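DSBA-like thioredoxin domain-containing protein (Pseudomonas aeruginosa PAO1, PDB 5HFI) is a cytosolic thioredoxin-fold protein of the DsbA-like family that probably reduces disulfides and can bind glutathione. Local coordinates at residues L108-A122 and V135-E147. Residues are numbered along the deposited sequence; the frame is centred on the assembly and turned at random.
Sequences LDGLGAAMLARIQRA and VLLELGAELGLGE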
loop_
_atom_site.group_PDB
_atom_site.type_symbol
_atom_site.label_atom_id
_atom_site.label_comp_id
_atom_site.label_asym_id
_atom_site.label_seq_id
_atom_site.Cartn_x
_atom_site.Cartn_y
_atom_site.Cartn_z
ATOM N N LEU A 108 6.511 -1.103 15.304
ATOM C CA LEU A 108 7.713 -1.734 15.841
ATOM C C LEU A 108 8.974 -0.979 15.445
ATOM O O LEU A 108 9.837 -0.710 16.286
ATOM C CB LEU A 108 7.810 -3.180 15.357
ATOM C CG LEU A 108 7.508 -4.314 16.331
ATOM C CD1 LEU A 108 7.917 -5.620 15.690
ATOM C CD2 LEU A 108 8.237 -4.115 17.648
ATOM N N ASP A 109 9.099 -0.636 14.164
ATOM C CA ASP A 109 10.385 -0.215 13.628
ATOM C C ASP A 109 10.275 0.983 12.692
ATOM O O ASP A 109 11.274 1.337 12.053
ATOM C CB ASP A 109 11.046 -1.391 12.893
ATOM C CG ASP A 109 12.521 -1.526 13.208
ATOM O OD1 ASP A 109 13.164 -0.501 13.489
ATOM O OD2 ASP A 109 13.044 -2.659 13.168
ATOM N N GLY A 110 9.110 1.617 12.590
ATOM C CA GLY A 110 8.938 2.690 11.626
ATOM C C GLY A 110 9.152 2.255 10.195
ATOM O O GLY A 110 9.611 3.053 9.371
ATOM N N LEU A 111 8.835 1.001 9.876
ATOM C CA LEU A 111 9.049 0.438 8.549
ATOM C C LEU A 111 7.737 0.192 7.810
ATOM O O LEU A 111 7.626 -0.764 7.039
ATOM C CB LEU A 111 9.848 -0.859 8.648
ATOM C CG LEU A 111 11.313 -0.724 9.065
ATOM C CD1 LEU A 111 11.947 -2.089 9.218
ATOM C CD2 LEU A 111 12.072 0.098 8.042
ATOM N N GLY A 112 6.739 1.047 8.042
ATOM C CA GLY A 112 5.452 0.864 7.387
ATOM C C GLY A 112 5.552 0.922 5.874
ATOM O O GLY A 112 5.062 0.034 5.172
ATOM N N ALA A 113 6.198 1.968 5.352
ATOM C CA ALA A 113 6.312 2.119 3.904
ATOM C C ALA A 113 7.113 0.978 3.288
ATOM O O ALA A 113 6.764 0.474 2.213
ATOM C CB ALA A 113 6.948 3.467 3.566
ATOM N N ALA A 114 8.193 0.558 3.953
ATOM C CA ALA A 114 8.979 -0.561 3.444
ATOM C C ALA A 114 8.178 -1.855 3.475
ATOM O O ALA A 114 8.292 -2.685 2.568
ATOM C CB ALA A 114 10.271 -0.713 4.247
ATOM N N MET A 115 7.357 -2.045 4.508
ATOM C CA MET A 115 6.566 -3.268 4.588
ATOM C C MET A 115 5.474 -3.286 3.524
ATOM O O MET A 115 5.201 -4.335 2.928
ATOM C CB MET A 115 5.971 -3.419 5.989
ATOM C CG MET A 115 4.792 -4.384 6.080
ATOM S SD MET A 115 5.190 -6.101 5.659
ATOM C CE MET A 115 6.757 -6.343 6.453
ATOM N N LEU A 116 4.843 -2.136 3.261
ATOM C CA LEU A 116 3.845 -2.070 2.196
ATOM C C LEU A 116 4.457 -2.436 0.850
ATOM O O LEU A 116 3.875 -3.217 0.088
ATOM C CB LEU A 116 3.217 -0.675 2.136
ATOM C CG LEU A 116 2.251 -0.425 0.972
ATOM C CD1 LEU A 116 1.045 -1.356 1.052
ATOM C CD2 LEU A 116 1.800 1.033 0.924
ATOM N N ALA A 117 5.634 -1.882 0.542
ATOM C CA ALA A 117 6.303 -2.208 -0.713
ATOM C C ALA A 117 6.632 -3.693 -0.797
ATOM O O ALA A 117 6.508 -4.306 -1.865
ATOM C CB ALA A 117 7.574 -1.371 -0.866
ATOM N N ARG A 118 7.060 -4.288 0.321
ATOM C CA ARG A 118 7.381 -5.714 0.326
ATOM C C ARG A 118 6.126 -6.561 0.161
ATOM O O ARG A 118 6.146 -7.581 -0.540
ATOM C CB ARG A 118 8.103 -6.085 1.620
ATOM C CG ARG A 118 8.541 -7.545 1.685
ATOM C CD ARG A 118 9.633 -7.837 0.664
ATOM N NE ARG A 118 9.918 -9.265 0.548
ATOM C CZ ARG A 118 9.326 -10.080 -0.321
ATOM N NH1 ARG A 118 8.406 -9.613 -1.156
ATOM N NH2 ARG A 118 9.653 -11.366 -0.356
ATOM N N ILE A 119 5.031 -6.159 0.818
ATOM C CA ILE A 119 3.757 -6.864 0.687
ATOM C C ILE A 119 3.302 -6.872 -0.767
ATOM O O ILE A 119 2.854 -7.899 -1.295
ATOM C CB ILE A 119 2.695 -6.223 1.600
ATOM C CG1 ILE A 119 2.885 -6.657 3.054
ATOM C CG2 ILE A 119 1.283 -6.558 1.122
ATOM C CD1 ILE A 119 2.001 -5.895 4.032
ATOM N N GLN A 120 3.404 -5.719 -1.433
ATOM C CA GLN A 120 2.953 -5.628 -2.818
ATOM C C GLN A 120 3.815 -6.486 -3.733
ATOM O O GLN A 120 3.301 -7.113 -4.665
ATOM C CB GLN A 120 2.956 -4.171 -3.279
ATOM C CG GLN A 120 1.929 -3.303 -2.568
ATOM C CD GLN A 120 2.229 -1.824 -2.701
ATOM O OE1 GLN A 120 3.389 -1.409 -2.666
ATOM N NE2 GLN A 120 1.185 -1.018 -2.843
ATOM N N ARG A 121 5.125 -6.534 -3.480
ATOM C CA ARG A 121 5.985 -7.431 -4.244
ATOM C C ARG A 121 5.613 -8.890 -4.003
ATOM O O ARG A 121 5.567 -9.689 -4.945
ATOM C CB ARG A 121 7.455 -7.185 -3.895
ATOM C CG ARG A 121 8.007 -5.859 -4.400
ATOM C CD ARG A 121 9.503 -5.748 -4.129
ATOM N NE ARG A 121 10.137 -4.731 -4.963
ATOM C CZ ARG A 121 10.500 -3.527 -4.532
ATOM N NH1 ARG A 121 10.295 -3.183 -3.267
ATOM N NH2 ARG A 121 11.071 -2.666 -5.365
ATOM N N ALA A 122 5.337 -9.257 -2.748
ATOM C CA ALA A 122 4.956 -10.637 -2.455
ATOM C C ALA A 122 3.683 -11.026 -3.198
ATOM O O ALA A 122 3.539 -12.170 -3.645
ATOM C CB ALA A 122 4.779 -10.824 -0.949
ATOM N N VAL A 135 2.513 -15.902 5.920
ATOM C CA VAL A 135 3.170 -15.152 4.854
ATOM C C VAL A 135 3.602 -13.778 5.354
ATOM O O VAL A 135 4.720 -13.327 5.085
ATOM C CB VAL A 135 2.240 -15.046 3.631
ATOM C CG1 VAL A 135 2.825 -14.099 2.589
ATOM C CG2 VAL A 135 1.998 -16.427 3.031
ATOM N N LEU A 136 2.730 -13.095 6.097
ATOM C CA LEU A 136 3.071 -11.765 6.592
ATOM C C LEU A 136 4.175 -11.829 7.642
ATOM O O LEU A 136 5.037 -10.944 7.697
ATOM C CB LEU A 136 1.825 -11.085 7.155
ATOM C CG LEU A 136 0.737 -10.857 6.102
ATOM C CD1 LEU A 136 -0.547 -10.369 6.752
ATOM C CD2 LEU A 136 1.231 -9.873 5.046
ATOM N N LEU A 137 4.161 -12.865 8.485
ATOM C CA LEU A 137 5.239 -13.036 9.453
ATOM C C LEU A 137 6.556 -13.341 8.754
ATOM O O LEU A 137 7.619 -12.885 9.189
ATOM C CB LEU A 137 4.883 -14.145 10.445
ATOM C CG LEU A 137 4.122 -13.766 11.723
ATOM C CD1 LEU A 137 2.935 -12.863 11.442
ATOM C CD2 LEU A 137 3.664 -15.024 12.453
ATOM N N GLU A 138 6.499 -14.103 7.659
ATOM C CA GLU A 138 7.697 -14.380 6.874
ATOM C C GLU A 138 8.258 -13.104 6.259
ATOM O O GLU A 138 9.478 -12.902 6.235
ATOM C CB GLU A 138 7.375 -15.409 5.790
ATOM C CG GLU A 138 8.525 -15.717 4.846
ATOM C CD GLU A 138 8.106 -16.622 3.700
ATOM O OE1 GLU A 138 8.846 -16.693 2.696
ATOM O OE2 GLU A 138 7.037 -17.261 3.802
ATOM N N LEU A 139 7.382 -12.231 5.757
ATOM C CA LEU A 139 7.842 -10.960 5.206
ATOM C C LEU A 139 8.454 -10.082 6.288
ATOM O O LEU A 139 9.487 -9.442 6.063
ATOM C CB LEU A 139 6.687 -10.235 4.518
ATOM C CG LEU A 139 6.055 -10.936 3.314
ATOM C CD1 LEU A 139 5.002 -10.033 2.678
ATOM C CD2 LEU A 139 7.118 -11.323 2.295
ATOM N N GLY A 140 7.826 -10.029 7.465
ATOM C CA GLY A 140 8.401 -9.256 8.554
ATOM C C GLY A 140 9.763 -9.776 8.971
ATOM O O GLY A 140 10.676 -8.997 9.262
ATOM N N ALA A 141 9.923 -11.100 8.992
ATOM C CA ALA A 141 11.218 -11.677 9.334
ATOM C C ALA A 141 12.251 -11.425 8.242
ATOM O O ALA A 141 13.448 -11.340 8.534
ATOM C CB ALA A 141 11.074 -13.174 9.602
ATOM N N GLU A 142 11.813 -11.305 6.984
ATOM C CA GLU A 142 12.738 -10.942 5.915
ATOM C C GLU A 142 13.296 -9.540 6.127
ATOM O O GLU A 142 14.473 -9.283 5.850
ATOM C CB GLU A 142 12.048 -11.027 4.553
ATOM C CG GLU A 142 11.899 -12.430 4.000
ATOM C CD GLU A 142 11.493 -12.430 2.537
ATOM O OE1 GLU A 142 11.776 -11.430 1.841
ATOM O OE2 GLU A 142 10.891 -13.426 2.083
ATOM N N LEU A 143 12.462 -8.622 6.612
ATOM C CA LEU A 143 12.877 -7.255 6.894
ATOM C C LEU A 143 13.575 -7.115 8.239
ATOM O O LEU A 143 13.871 -5.990 8.653
ATOM C CB LEU A 143 11.672 -6.309 6.836
ATOM C CG LEU A 143 10.890 -6.237 5.518
ATOM C CD1 LEU A 143 9.926 -5.068 5.536
ATOM C CD2 LEU A 143 11.812 -6.125 4.325
ATOM N N GLY A 144 13.842 -8.219 8.926
ATOM C CA GLY A 144 14.561 -8.148 10.182
ATOM C C GLY A 144 13.711 -7.732 11.359
ATOM O O GLY A 144 14.183 -6.989 12.225
ATOM N N LEU A 145 12.452 -8.170 11.406
ATOM C CA LEU A 145 11.571 -7.891 12.535
ATOM C C LEU A 145 11.146 -9.161 13.272
ATOM O O LEU A 145 10.195 -9.116 14.059
ATOM C CB LEU A 145 10.327 -7.112 12.073
ATOM C CG LEU A 145 10.306 -5.639 11.612
ATOM C CD1 LEU A 145 11.647 -5.118 11.096
ATOM C CD2 LEU A 145 9.204 -5.406 10.566
ATOM N N GLY A 146 11.845 -10.283 13.061
ATOM C CA GLY A 146 11.399 -11.558 13.613
ATOM C C GLY A 146 11.214 -11.565 15.119
ATOM O O GLY A 146 10.454 -12.381 15.651
ATOM N N GLU A 147 11.899 -10.671 15.829
ATOM C CA GLU A 147 11.759 -10.560 17.279
ATOM C C GLU A 147 10.692 -9.517 17.585
ATOM O O GLU A 147 10.959 -8.313 17.576
ATOM C CB GLU A 147 13.091 -10.201 17.927
ATOM C CG GLU A 147 13.018 -10.037 19.435
ATOM C CD GLU A 147 12.511 -11.283 20.139
ATOM O OE1 GLU A 147 11.278 -11.438 20.271
ATOM O OE2 GLU A 147 13.346 -12.111 20.558
#
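L139 shows how one leucine can lock two helices together by knobs-into-holes packing, here in the all-helical part of a DsbA-like thioredoxin fold, where helix segments 112-122 and 135-142 run at 125° to each other, N-to-C. The knob drops among M115, R118, I119 and A122 of the partner helix. Its two methyls divide the work: CD1 presses on A122 CB at 3.7 Å and lies against I119, while CD2 rises over the centre of the R118 guanidinium, 3.6 Å from CZ. I119 extends the apolar layer to L136, and helix 96-109 covers M115, I119 and L136 from behind.

M115 continues the seam. With CG anti to the backbone N (chi1 161°) and the chain bent at chi2 and chi3, its CE folds in against L143 CD1 at 3.5 Å and against the CA of G140. A Schellman motif with G144 at its C-prime position ends helix 133-142 and delivers L145, whose CD1 touches L111 CD1 at 3.6 Å.

The polar contact joins partly exposed R118 to exposed E142. R118 meets E142 side-on with NE and NH2, while its NH1 pairs with E126, so two carboxylates probably steady the guanidinium, one face of which L139 covers. The two stronger E142 bonds share one oxygen, NH2 to OE2 being weak: NE and NH2 each reach OE1 at 3.1 Å, from the same face of a carboxylate turned 45° from the guanidinium plane.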